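Local coordinates for 462aa long hypothetical selenium-binding protein (Sulfolobus tokodaii, PDB 2ECE), which is of unknown function but folds as a beta propeller of the selenium-binding protein family and may bind selenium, as its relatives are thought to do, at residues M20-E25 and I388-R393; F44-D49 and V437-A442; E72-G77 and R139-H144; R107-D112 and I123-P128. All coordinates share one frame; numbering follows the deposited sequence.

Contact 1 of 4, residues M20-E25 and I388-R393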
loop_
_atom_site.group_PDB
_atom_site.type_symbol
_atom_site.label_atom_id
_atom_site.label_comp_id
_atom_site.label_asym_id
_atom_site.label_seq_id
_atom_site.Cartn_x
_atom_site.Cartn_y
_atom_site.Cartn_z
ATOM N N MET A 20 -17.304 -4.440 9.062
ATOM C CA MET A 20 -18.191 -4.043 7.964
ATOM C C MET A 20 -19.448 -3.305 8.414
ATOM O O MET A 20 -19.919 -2.396 7.728
ATOM C CB MET A 20 -18.624 -5.269 7.158
ATOM C CG MET A 20 -17.557 -5.868 6.273
ATOM S SD MET A 20 -18.261 -7.119 5.178
ATOM C CE MET A 20 -19.156 -6.081 4.010
ATOM N N LYS A 21 -19.985 -3.702 9.563
ATOM C CA LYS A 21 -21.206 -3.112 10.097
ATOM C C LYS A 21 -21.001 -1.834 10.909
ATOM O O LYS A 21 -21.970 -1.228 11.357
ATOM C CB LYS A 21 -21.944 -4.143 10.960
ATOM C CG LYS A 21 -22.384 -5.401 10.220
ATOM C CD LYS A 21 -23.528 -5.113 9.253
ATOM C CE LYS A 21 -24.112 -6.404 8.675
ATOM N NZ LYS A 21 -25.288 -6.156 7.792
ATOM N N ALA A 22 -19.754 -1.423 11.109
ATOM C CA ALA A 22 -19.488 -0.208 11.878
ATOM C C ALA A 22 -19.792 1.040 11.046
ATOM O O ALA A 22 -19.880 0.968 9.826
ATOM C CB ALA A 22 -18.041 -0.191 12.340
ATOM N N PRO A 23 -19.951 2.204 11.700
ATOM C CA PRO A 23 -20.248 3.471 11.022
ATOM C C PRO A 23 -19.239 3.804 9.922
ATOM O O PRO A 23 -18.050 3.501 10.050
ATOM C CB PRO A 23 -20.205 4.489 12.159
ATOM C CG PRO A 23 -20.608 3.680 13.356
ATOM C CD PRO A 23 -19.825 2.415 13.153
ATOM N N PRO A 24 -19.700 4.451 8.835
ATOM C CA PRO A 24 -18.837 4.826 7.708
ATOM C C PRO A 24 -17.754 5.818 8.128
ATOM O O PRO A 24 -17.828 6.410 9.206
ATOM C CB PRO A 24 -19.813 5.459 6.710
ATOM C CG PRO A 24 -21.161 4.935 7.127
ATOM C CD PRO A 24 -21.068 4.952 8.623
ATOM N N GLU A 25 -16.760 6.005 7.264
ATOM C CA GLU A 25 -15.661 6.931 7.532
ATOM C C GLU A 25 -16.078 8.389 7.302
ATOM O O GLU A 25 -16.821 8.683 6.370
ATOM C CB GLU A 25 -14.466 6.601 6.625
ATOM C CG GLU A 25 -14.678 6.898 5.136
ATOM C CD GLU A 25 -15.467 5.822 4.397
ATOM O OE1 GLU A 25 -15.956 4.874 5.047
ATOM O OE2 GLU A 25 -15.601 5.924 3.154
ATOM N N ILE A 388 -10.330 0.801 0.376
ATOM C CA ILE A 388 -11.756 0.501 0.393
ATOM C C ILE A 388 -12.401 0.742 1.747
ATOM O O ILE A 388 -11.834 0.402 2.786
ATOM C CB ILE A 388 -12.001 -0.978 0.038
ATOM C CG1 ILE A 388 -11.099 -1.401 -1.122
ATOM C CG2 ILE A 388 -13.467 -1.188 -0.318
ATOM C CD1 ILE A 388 -10.927 -2.921 -1.246
ATOM N N SER A 389 -13.600 1.316 1.732
ATOM C CA SER A 389 -14.324 1.558 2.969
ATOM C C SER A 389 -14.629 0.187 3.569
ATOM O O SER A 389 -14.644 -0.818 2.862
ATOM C CB SER A 389 -15.628 2.307 2.680
ATOM O OG SER A 389 -16.406 1.604 1.726
ATOM N N ARG A 390 -14.865 0.146 4.874
ATOM C CA ARG A 390 -15.165 -1.113 5.534
ATOM C C ARG A 390 -16.439 -1.756 5.006
ATOM O O ARG A 390 -16.511 -2.983 4.910
ATOM C CB ARG A 390 -15.246 -0.911 7.051
ATOM C CG ARG A 390 -13.879 -0.969 7.717
ATOM C CD ARG A 390 -13.896 -0.580 9.188
ATOM N NE ARG A 390 -14.192 0.833 9.397
ATOM C CZ ARG A 390 -15.414 1.325 9.575
ATOM N NH1 ARG A 390 -16.465 0.513 9.573
ATOM N NH2 ARG A 390 -15.586 2.627 9.756
ATOM N N ASP A 391 -17.435 -0.947 4.641
ATOM C CA ASP A 391 -18.675 -1.519 4.123
ATOM C C ASP A 391 -18.496 -1.987 2.688
ATOM O O ASP A 391 -19.399 -2.590 2.109
ATOM C CB ASP A 391 -19.854 -0.530 4.230
ATOM C CG ASP A 391 -19.666 0.731 3.391
ATOM O OD1 ASP A 391 -18.847 0.730 2.448
ATOM O OD2 ASP A 391 -20.370 1.729 3.671
ATOM N N GLY A 392 -17.319 -1.708 2.124
ATOM C CA GLY A 392 -17.009 -2.132 0.769
ATOM C C GLY A 392 -17.657 -1.398 -0.394
ATOM O O GLY A 392 -17.456 -1.783 -1.547
ATOM N N ARG A 393 -18.411 -0.339 -0.113
ATOM C CA ARG A 393 -19.094 0.410 -1.168
ATOM C C ARG A 393 -18.285 1.524 -1.839
ATOM O O ARG A 393 -18.602 1.924 -2.959
ATOM C CB ARG A 393 -20.393 1.003 -0.616
ATOM C CG ARG A 393 -21.333 -0.036 -0.024
ATOM C CD ARG A 393 -22.472 0.613 0.747
ATOM N NE ARG A 393 -23.269 -0.381 1.466
ATOM C CZ ARG A 393 -24.185 -1.164 0.900
ATOM N NH1 ARG A 393 -24.436 -1.072 -0.402
ATOM N NH2 ARG A 393 -24.842 -2.051 1.639
HETATM O O HOH W 1 -15.394 2.464 5.988
#
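Arg390 sets off with CG anti to its own carbonyl carbon, extends through chi2 and bends at chi3 (-68°), which carries its guanidinium into the curve of the loop 20-25. There Arg390 NH2 donates to Pro23 O at 2.6 Å along an almost straight line (176°), the oxygen lying in the guanidinium plane and the nitrogen nearly on the C=O axis. Arg390 NH1 reaches Ala22 O in a weak bond of 3.5 Å and also binds Ala19 O, while NE serves Gly452 O, so each of the three nitrogens meets at least one backbone carbonyl. Ala22, Pro23 and Pro24 run extended; prolines, whose phi is restricted, suit this run, which presents Pro23 O to the arginine. Glu25 tucks CG between N and C of its own backbone and bends at chi2 (-80°), laying its carboxylate against Ser389 CB. Glu25 OE1 accepts from a water at 2.6 Å, which accepts from Arg390 N at 2.6 Å; this water sits over one guanidinium face. OE2 is held by Arg394 and Tyr396. An alanine at Arg390 would take away the guanidinium, and with it the strong bond to Pro23 O, and would probably loosen the loop. Asp391 OD1 accepts from Ser389 OG at 2.7 Å and from Arg393 N at 2.8 Å, the latter closing an Asx turn. Gly392, with positive phi, completes the type I turn begun by Ser389, and Met20 CG rests on Arg390 O. The arrangement is a hairpin turn between strands 386-388 and 394-398 of one propeller blade, braced against the loop entering strand 27-33 of the next.

Contact 2 of 4, residues F44-D49 and V437-A442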
loop_
_atom_site.group_PDB
_atom_site.type_symbol
_atom_site.label_atom_id
_atom_site.label_comp_id
_atom_site.label_asym_id
_atom_site.label_seq_id
_atom_site.Cartn_x
_atom_site.Cartn_y
_atom_site.Cartn_z
ATOM N N PHE A 44 3.498 16.211 3.212
ATOM C CA PHE A 44 2.489 16.456 4.236
ATOM C C PHE A 44 1.373 15.425 4.218
ATOM O O PHE A 44 1.207 14.680 3.254
ATOM C CB PHE A 44 1.864 17.844 4.029
ATOM C CG PHE A 44 1.190 18.010 2.684
ATOM C CD1 PHE A 44 -0.187 17.823 2.546
ATOM C CD2 PHE A 44 1.937 18.353 1.554
ATOM C CE1 PHE A 44 -0.814 17.980 1.305
ATOM C CE2 PHE A 44 1.324 18.510 0.310
ATOM C CZ PHE A 44 -0.063 18.324 0.184
ATOM N N ILE A 45 0.608 15.397 5.302
ATOM C CA ILE A 45 -0.537 14.504 5.414
ATOM C C ILE A 45 -1.743 15.404 5.201
ATOM O O ILE A 45 -1.916 16.402 5.905
ATOM C CB ILE A 45 -0.652 13.863 6.815
ATOM C CG1 ILE A 45 0.407 12.769 6.983
ATOM C CG2 ILE A 45 -2.064 13.282 7.004
ATOM C CD1 ILE A 45 0.145 11.521 6.150
ATOM N N ALA A 46 -2.566 15.068 4.219
ATOM C CA ALA A 46 -3.744 15.875 3.952
ATOM C C ALA A 46 -4.952 15.251 4.622
ATOM O O ALA A 46 -5.094 14.026 4.641
ATOM C CB ALA A 46 -3.975 15.981 2.456
ATOM N N VAL A 47 -5.809 16.098 5.186
ATOM C CA VAL A 47 -7.023 15.627 5.833
ATOM C C VAL A 47 -8.173 15.973 4.897
ATOM O O VAL A 47 -8.480 17.145 4.692
ATOM C CB VAL A 47 -7.250 16.316 7.194
ATOM C CG1 VAL A 47 -8.503 15.760 7.848
ATOM C CG2 VAL A 47 -6.041 16.097 8.098
ATOM N N VAL A 48 -8.793 14.948 4.323
ATOM C CA VAL A 48 -9.898 15.131 3.392
ATOM C C VAL A 48 -11.246 14.757 4.007
ATOM O O VAL A 48 -11.405 13.660 4.564
ATOM C CB VAL A 48 -9.686 14.290 2.112
ATOM C CG1 VAL A 48 -10.872 14.451 1.177
ATOM C CG2 VAL A 48 -8.407 14.729 1.410
ATOM N N ASP A 49 -12.201 15.686 3.908
ATOM C CA ASP A 49 -13.549 15.475 4.428
ATOM C C ASP A 49 -14.210 14.575 3.407
ATOM O O ASP A 49 -14.381 14.932 2.235
ATOM C CB ASP A 49 -14.335 16.786 4.536
ATOM C CG ASP A 49 -15.625 16.625 5.329
ATOM O OD1 ASP A 49 -16.262 15.549 5.227
ATOM O OD2 ASP A 49 -16.002 17.575 6.054
ATOM N N VAL A 437 -10.568 15.397 -5.475
ATOM C CA VAL A 437 -9.595 16.204 -4.774
ATOM C C VAL A 437 -8.419 16.351 -5.722
ATOM O O VAL A 437 -7.905 15.363 -6.260
ATOM C CB VAL A 437 -9.102 15.534 -3.474
ATOM C CG1 VAL A 437 -8.140 16.464 -2.749
ATOM C CG2 VAL A 437 -10.285 15.190 -2.586
ATOM N N ASP A 438 -8.032 17.596 -5.953
ATOM C CA ASP A 438 -6.902 17.922 -6.801
ATOM C C ASP A 438 -5.872 18.479 -5.821
ATOM O O ASP A 438 -6.119 19.480 -5.153
ATOM C CB ASP A 438 -7.331 18.963 -7.843
ATOM C CG ASP A 438 -6.196 19.863 -8.279
ATOM O OD1 ASP A 438 -5.043 19.388 -8.372
ATOM O OD2 ASP A 438 -6.470 21.053 -8.544
ATOM N N PHE A 439 -4.729 17.815 -5.717
ATOM C CA PHE A 439 -3.699 18.235 -4.775
ATOM C C PHE A 439 -2.726 19.277 -5.323
ATOM O O PHE A 439 -1.671 19.524 -4.732
ATOM C CB PHE A 439 -2.952 16.997 -4.273
ATOM C CG PHE A 439 -3.811 16.076 -3.440
ATOM C CD1 PHE A 439 -4.092 16.378 -2.109
ATOM C CD2 PHE A 439 -4.369 14.928 -3.994
ATOM C CE1 PHE A 439 -4.916 15.553 -1.345
ATOM C CE2 PHE A 439 -5.194 14.098 -3.236
ATOM C CZ PHE A 439 -5.468 14.411 -1.909
ATOM N N GLY A 440 -3.088 19.895 -6.444
ATOM C CA GLY A 440 -2.238 20.922 -7.031
ATOM C C GLY A 440 -0.952 20.376 -7.616
ATOM O O GLY A 440 -0.988 19.573 -8.542
ATOM N N GLU A 441 0.188 20.806 -7.083
ATOM C CA GLU A 441 1.478 20.330 -7.581
ATOM C C GLU A 441 2.008 19.190 -6.711
ATOM O O GLU A 441 3.038 18.588 -7.019
ATOM C CB GLU A 441 2.499 21.473 -7.605
ATOM C CG GLU A 441 2.142 22.645 -8.523
ATOM C CD GLU A 441 2.121 22.266 -9.996
ATOM O OE1 GLU A 441 3.070 21.597 -10.458
ATOM O OE2 GLU A 441 1.160 22.649 -10.697
ATOM N N ALA A 442 1.308 18.906 -5.616
ATOM C CA ALA A 442 1.710 17.823 -4.720
ATOM C C ALA A 442 1.167 16.510 -5.281
ATOM O O ALA A 442 0.177 16.515 -6.009
ATOM C CB ALA A 442 1.152 18.064 -3.317
#
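Phe44 opens the strand with CG tucked between N and C of its own backbone (chi1 60°), so that its ring reaches across and offers its edge to Ala442. The methyl CB of Ala442 lies 3.7 Å from Phe44 CE2, near the ring plane, and the small alanine lets the ring edge come up close. Two residues on, Ala46 also points across the interface; its CB meets Phe439 CE1 at 3.9 Å, and this short side chain leaves room for the second phenyl ring. Val48 comes next and approaches Val437 tip to tip, CG1 to CG2 at 3.9 Å, while Val48 CG2 stands a looser 4.4 Å from Phe439 CZ. Val437 CG1 in turn covers one face of the Phe439 ring, offset toward its rim, so the ring is wedged among methyl groups. Met418, Ile60 and Cys32 add to this apolar packing. The partner segment holds its shape through a type II' turn from Phe439 to Ala442, with Ala442 N bonded to Phe439 O at 3.2 Å. Gly440 supplies the positive phi at the second position, and its N donates to Asp438 OD1 at 2.8 Å in an Asx turn. Apolar side chains from two sheets meeting in this way are the typical packing between adjacent blades of a beta propeller, here the blade ending in 429-438 and the ring-closing blade that contains 44-49.

Contact 3 of 4, residues E72-G77 and R139-H144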
loop_
_atom_site.group_PDB
_atom_site.type_symbol
_atom_site.label_atom_id
_atom_site.label_comp_id
_atom_site.label_asym_id
_atom_site.label_seq_id
_atom_site.Cartn_x
_atom_site.Cartn_y
_atom_site.Cartn_z
ATOM N N GLU A 72 9.706 11.859 1.334
ATOM C CA GLU A 72 9.079 10.982 0.343
ATOM C C GLU A 72 8.060 10.149 1.104
ATOM O O GLU A 72 8.300 8.985 1.428
ATOM C CB GLU A 72 10.074 10.071 -0.397
ATOM C CG GLU A 72 9.409 9.013 -1.344
ATOM C CD GLU A 72 9.542 9.309 -2.853
ATOM O OE1 GLU A 72 10.624 9.750 -3.298
ATOM O OE2 GLU A 72 8.567 9.075 -3.606
ATOM N N LEU A 73 6.931 10.776 1.430
ATOM C CA LEU A 73 5.860 10.069 2.124
ATOM C C LEU A 73 5.353 9.039 1.144
ATOM O O LEU A 73 5.475 9.223 -0.081
ATOM C CB LEU A 73 4.721 11.013 2.523
ATOM C CG LEU A 73 5.016 12.000 3.661
ATOM C CD1 LEU A 73 3.712 12.473 4.282
ATOM C CD2 LEU A 73 5.865 11.323 4.728
ATOM N N HIS A 74 4.915 7.902 1.669
ATOM C CA HIS A 74 4.413 6.852 0.788
ATOM C C HIS A 74 3.268 6.067 1.465
ATOM O O HIS A 74 2.095 6.416 1.361
ATOM C CB HIS A 74 5.616 5.974 0.562
ATOM C CG HIS A 74 5.497 4.980 -0.545
ATOM N ND1 HIS A 74 5.846 5.279 -1.844
ATOM C CD2 HIS A 74 5.212 3.657 -0.527
ATOM C CE1 HIS A 74 5.783 4.181 -2.578
ATOM N NE2 HIS A 74 5.399 3.183 -1.804
ATOM N N HIS A 75 3.674 5.203 2.382
ATOM C CA HIS A 75 2.735 4.343 3.105
ATOM C C HIS A 75 2.789 4.761 4.570
ATOM O O HIS A 75 3.811 5.269 5.033
ATOM C CB HIS A 75 3.133 2.848 2.998
ATOM C CG HIS A 75 2.644 2.159 1.754
ATOM N ND1 HIS A 75 2.266 2.843 0.618
ATOM C CD2 HIS A 75 2.496 0.841 1.465
ATOM C CE1 HIS A 75 1.905 1.978 -0.315
ATOM N NE2 HIS A 75 2.035 0.757 0.173
ATOM N N PHE A 76 1.682 4.588 5.283
ATOM C CA PHE A 76 1.633 4.905 6.709
ATOM C C PHE A 76 0.516 4.109 7.379
ATOM O O PHE A 76 -0.302 3.487 6.705
ATOM C CB PHE A 76 1.456 6.417 6.970
ATOM C CG PHE A 76 0.130 6.986 6.527
ATOM C CD1 PHE A 76 -0.138 7.200 5.180
ATOM C CD2 PHE A 76 -0.842 7.329 7.467
ATOM C CE1 PHE A 76 -1.357 7.750 4.768
ATOM C CE2 PHE A 76 -2.070 7.880 7.070
ATOM C CZ PHE A 76 -2.325 8.090 5.716
ATOM N N GLY A 77 0.483 4.113 8.704
ATOM C CA GLY A 77 -0.546 3.359 9.393
ATOM C C GLY A 77 -0.814 3.848 10.797
ATOM O O GLY A 77 -0.242 4.842 11.233
ATOM N N ARG A 139 15.067 3.603 4.587
ATOM C CA ARG A 139 14.018 3.680 3.562
ATOM C C ARG A 139 12.808 2.863 4.011
ATOM O O ARG A 139 12.582 1.739 3.548
ATOM C CB ARG A 139 14.536 3.180 2.208
ATOM C CG ARG A 139 15.421 4.184 1.449
ATOM C CD ARG A 139 16.844 4.278 2.012
ATOM N NE ARG A 139 17.713 5.054 1.124
ATOM C CZ ARG A 139 19.047 5.060 1.177
ATOM N NH1 ARG A 139 19.698 4.333 2.076
ATOM N NH2 ARG A 139 19.735 5.791 0.313
ATOM N N LEU A 140 12.033 3.455 4.915
ATOM C CA LEU A 140 10.864 2.814 5.512
ATOM C C LEU A 140 9.625 2.857 4.633
ATOM O O LEU A 140 9.247 3.909 4.102
ATOM C CB LEU A 140 10.583 3.447 6.872
ATOM C CG LEU A 140 11.421 2.893 8.032
ATOM C CD1 LEU A 140 12.896 2.812 7.662
ATOM C CD2 LEU A 140 11.203 3.777 9.251
ATOM N N HIS A 141 8.987 1.696 4.504
ATOM C CA HIS A 141 7.822 1.543 3.644
ATOM C C HIS A 141 6.488 1.266 4.358
ATOM O O HIS A 141 5.774 2.189 4.746
ATOM C CB HIS A 141 8.121 0.423 2.635
ATOM C CG HIS A 141 7.101 0.286 1.549
ATOM N ND1 HIS A 141 7.126 1.050 0.399
ATOM C CD2 HIS A 141 6.025 -0.527 1.437
ATOM C CE1 HIS A 141 6.109 0.712 -0.374
ATOM N NE2 HIS A 141 5.424 -0.242 0.233
ATOM N N THR A 142 6.172 -0.010 4.542
ATOM C CA THR A 142 4.909 -0.422 5.156
ATOM C C THR A 142 4.839 -0.340 6.683
ATOM O O THR A 142 5.792 -0.693 7.374
ATOM C CB THR A 142 4.561 -1.875 4.755
ATOM O OG1 THR A 142 4.540 -1.982 3.323
ATOM C CG2 THR A 142 3.178 -2.291 5.334
ATOM N N VAL A 143 3.697 0.124 7.193
ATOM C CA VAL A 143 3.463 0.202 8.632
ATOM C C VAL A 143 2.229 -0.625 8.976
ATOM O O VAL A 143 1.179 -0.456 8.352
ATOM C CB VAL A 143 3.178 1.640 9.111
ATOM C CG1 VAL A 143 2.901 1.632 10.617
ATOM C CG2 VAL A 143 4.349 2.538 8.788
ATOM N N HIS A 144 2.357 -1.518 9.955
ATOM C CA HIS A 144 1.236 -2.338 10.397
ATOM C C HIS A 144 1.148 -2.334 11.920
ATOM O O HIS A 144 2.169 -2.431 12.607
ATOM C CB HIS A 144 1.380 -3.783 9.900
ATOM C CG HIS A 144 0.879 -3.992 8.505
ATOM N ND1 HIS A 144 -0.392 -3.625 8.114
ATOM C CD2 HIS A 144 1.467 -4.534 7.411
ATOM C CE1 HIS A 144 -0.565 -3.929 6.839
ATOM N NE2 HIS A 144 0.548 -4.483 6.388
HETATM O O HOH W 2 6.332 4.479 3.323
#
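This is a buried contact of histidine rings and backbone near the centre of the molecule, where the loop before strand 77-78 lies along strand 140-145. His141, CG anti to its backbone N, brings its imidazole against those of both His74 and His75, the three rings forming a triangular cluster. The His74 ring crosses it obliquely, centroids 4.6 Å apart and planes at 54°; His75 runs alongside, centroids 4.3 Å apart and planes at 45°. His75 NE2 is bound by Glu255, which fixes that ring's rotation and would probably favour a positive charge on it. Strands 77-78 and 140-145 are the first strands of successive blades in the propeller, so the cluster bridges two blades; whether it shares in the family's attributed selenium binding is not established. An alanine at His141 would remove the ring that both His74 and His75 pack against and would probably let the cluster loosen. At their base, His75 CB packs 3.2 Å from His141 O. A water accepts from His75 N at 2.9 Å and touches the carbonyls of Leu140 and His141. Val143 CB rests 3.7 Å from Gly77 N, and glycine suits this place because a CB there would collide with Val143 O.

Contact 4 of 4, residues R107-D112 and I123-P128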
loop_
_atom_site.group_PDB
_atom_site.type_symbol
_atom_site.label_atom_id
_atom_site.label_comp_id
_atom_site.label_asym_id
_atom_site.label_seq_id
_atom_site.Cartn_x
_atom_site.Cartn_y
_atom_site.Cartn_z
ATOM N N ARG A 107 12.876 8.773 8.360
ATOM C CA ARG A 107 12.365 9.477 9.528
ATOM C C ARG A 107 10.970 8.937 9.842
ATOM O O ARG A 107 10.285 8.439 8.947
ATOM C CB ARG A 107 12.300 10.983 9.228
ATOM C CG ARG A 107 11.656 11.839 10.314
ATOM C CD ARG A 107 11.817 13.337 10.016
ATOM N NE ARG A 107 13.222 13.758 9.983
ATOM C CZ ARG A 107 13.899 14.063 8.880
ATOM N NH1 ARG A 107 13.312 14.001 7.691
ATOM N NH2 ARG A 107 15.167 14.451 8.966
ATOM N N ILE A 108 10.558 9.002 11.104
ATOM C CA ILE A 108 9.218 8.540 11.480
ATOM C C ILE A 108 8.496 9.630 12.261
ATOM O O ILE A 108 9.007 10.132 13.271
ATOM C CB ILE A 108 9.240 7.283 12.375
ATOM C CG1 ILE A 108 9.966 6.135 11.676
ATOM C CG2 ILE A 108 7.794 6.841 12.691
ATOM C CD1 ILE A 108 10.143 4.910 12.561
ATOM N N TYR A 109 7.317 10.014 11.785
ATOM C CA TYR A 109 6.529 11.014 12.488
ATOM C C TYR A 109 5.412 10.287 13.229
ATOM O O TYR A 109 4.863 9.295 12.729
ATOM C CB TYR A 109 5.903 12.009 11.506
ATOM C CG TYR A 109 6.899 12.779 10.672
ATOM C CD1 TYR A 109 7.244 12.354 9.390
ATOM C CD2 TYR A 109 7.476 13.950 11.155
ATOM C CE1 TYR A 109 8.132 13.081 8.607
ATOM C CE2 TYR A 109 8.369 14.684 10.383
ATOM C CZ TYR A 109 8.692 14.249 9.109
ATOM O OH TYR A 109 9.566 14.987 8.339
ATOM N N ILE A 110 5.091 10.772 14.422
ATOM C CA ILE A 110 4.010 10.213 15.223
ATOM C C ILE A 110 3.014 11.367 15.249
ATOM O O ILE A 110 3.280 12.409 15.860
ATOM C CB ILE A 110 4.464 9.895 16.664
ATOM C CG1 ILE A 110 5.734 9.034 16.642
ATOM C CG2 ILE A 110 3.351 9.163 17.403
ATOM C CD1 ILE A 110 5.575 7.703 15.928
ATOM N N ILE A 111 1.883 11.186 14.573
ATOM C CA ILE A 111 0.872 12.232 14.470
ATOM C C ILE A 111 -0.412 11.892 15.224
ATOM O O ILE A 111 -1.112 10.933 14.897
ATOM C CB ILE A 111 0.577 12.523 12.978
ATOM C CG1 ILE A 111 1.885 12.896 12.275
ATOM C CG2 ILE A 111 -0.436 13.658 12.838
ATOM C CD1 ILE A 111 1.773 13.058 10.776
ATOM N N ASP A 112 -0.709 12.702 16.238
ATOM C CA ASP A 112 -1.876 12.524 17.098
ATOM C C ASP A 112 -3.160 13.026 16.432
ATOM O O ASP A 112 -3.225 14.169 15.986
ATOM C CB ASP A 112 -1.643 13.288 18.407
ATOM C CG ASP A 112 -2.586 12.863 19.521
ATOM O OD1 ASP A 112 -3.553 12.118 19.250
ATOM O OD2 ASP A 112 -2.359 13.282 20.676
ATOM N N ILE A 123 3.343 15.012 17.223
ATOM C CA ILE A 123 3.719 15.096 18.624
ATOM C C ILE A 123 5.068 14.466 18.943
ATOM O O ILE A 123 5.572 14.609 20.057
ATOM C CB ILE A 123 2.627 14.485 19.543
ATOM C CG1 ILE A 123 2.237 13.085 19.066
ATOM C CG2 ILE A 123 1.420 15.411 19.588
ATOM C CD1 ILE A 123 2.977 11.972 19.772
ATOM N N LYS A 124 5.659 13.781 17.968
ATOM C CA LYS A 124 6.963 13.147 18.162
ATOM C C LYS A 124 7.620 12.788 16.835
ATOM O O LYS A 124 6.952 12.373 15.884
ATOM C CB LYS A 124 6.830 11.884 19.019
ATOM C CG LYS A 124 8.167 11.183 19.306
ATOM C CD LYS A 124 8.032 10.140 20.414
ATOM C CE LYS A 124 9.395 9.641 20.882
ATOM N NZ LYS A 124 9.310 8.918 22.181
ATOM N N VAL A 125 8.934 12.968 16.770
ATOM C CA VAL A 125 9.687 12.645 15.573
ATOM C C VAL A 125 10.847 11.729 15.933
ATOM O O VAL A 125 11.586 11.999 16.880
ATOM C CB VAL A 125 10.277 13.903 14.902
ATOM C CG1 VAL A 125 11.119 13.502 13.694
ATOM C CG2 VAL A 125 9.158 14.850 14.472
ATOM N N ILE A 126 10.987 10.636 15.193
ATOM C CA ILE A 126 12.093 9.717 15.406
ATOM C C ILE A 126 12.989 10.031 14.223
ATOM O O ILE A 126 12.643 9.724 13.082
ATOM C CB ILE A 126 11.640 8.253 15.326
ATOM C CG1 ILE A 126 10.528 7.998 16.340
ATOM C CG2 ILE A 126 12.820 7.332 15.604
ATOM C CD1 ILE A 126 9.888 6.653 16.195
ATOM N N GLU A 127 14.125 10.673 14.484
ATOM C CA GLU A 127 15.041 11.055 13.420
ATOM C C GLU A 127 15.665 9.857 12.704
ATOM O O GLU A 127 15.831 8.781 13.280
ATOM C CB GLU A 127 16.144 11.971 13.977
ATOM C CG GLU A 127 15.648 13.329 14.501
ATOM C CD GLU A 127 15.025 14.205 13.416
ATOM O OE1 GLU A 127 15.289 13.968 12.221
ATOM O OE2 GLU A 127 14.280 15.149 13.758
ATOM N N PRO A 128 16.010 10.037 11.424
ATOM C CA PRO A 128 16.617 9.019 10.559
ATOM C C PRO A 128 17.808 8.283 11.169
ATOM O O PRO A 128 17.934 7.069 11.029
ATOM C CB PRO A 128 17.018 9.822 9.325
ATOM C CG PRO A 128 15.926 10.844 9.247
ATOM C CD PRO A 128 15.831 11.300 10.682
#
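Arg107 and Glu127 form the polar end of this hairpin. Arg107 NE and NH2 grip a single oxygen in a side-on salt bridge, Glu127 OE1, NE at 3.1 Å and NH2 at 3.3 Å, with that oxygen in the guanidinium plane and the carboxylate turned 69° from it. Pro128 CG lies over one guanidinium face, 3.6 Å above the plane, and Val125 CG1 touches the arginine's CD. Asp71 holds this group from outside: it pairs with Arg107 NH1 and bonds Tyr109 OH, while Tyr68 adds a cation-pi contact. The antiparallel ladder sets the register. Ile108 and Ile126 are a hydrogen-bonded pair, Ile108 N to Ile126 O at 3.0 Å and Ile126 N to Ile108 O at 2.8 Å, and beta-branched isoleucines suit the extended backbone. At the other end Ile110 O takes Ile123 N at 2.9 Å and, weakly, Lys124 N at 3.5 Å, a classic beta bulge. Glu127 occupies the N-cap position before helix 128-135, with Pro128 in its first turn, where a missing N-H costs nothing. Strand 97-101 flanks 108-112 on its other edge, and Ile108 and Ile126 together meet Val131 of helix 128-135 and Leu169 of strand 165-169 in the next blade.

How the contacts relate
Contacts 2 and 3 are buried, whereas contacts 1 and 4 are only partly so. Contact 3 lies deepest, with its centre about 8 Å from that of the chain; the other three lie 18 to 20 Å out. Contacts 1 and 2 each join the last blade to the ring-closing one, yet contact 1 uses loops, an arginine bound to backbone carbonyls, and a water where contact 2 uses apolar side chains alone. Contact 3 links successive blades through histidines, while contact 4 stays inside one blade and is the only one with a backbone ladder. Leu73, Phe76 and Ile111 pack on Ile45, and Leu140 meets Ile108, so contacts 2, 3 and 4 adjoin. Contact 1 touches none.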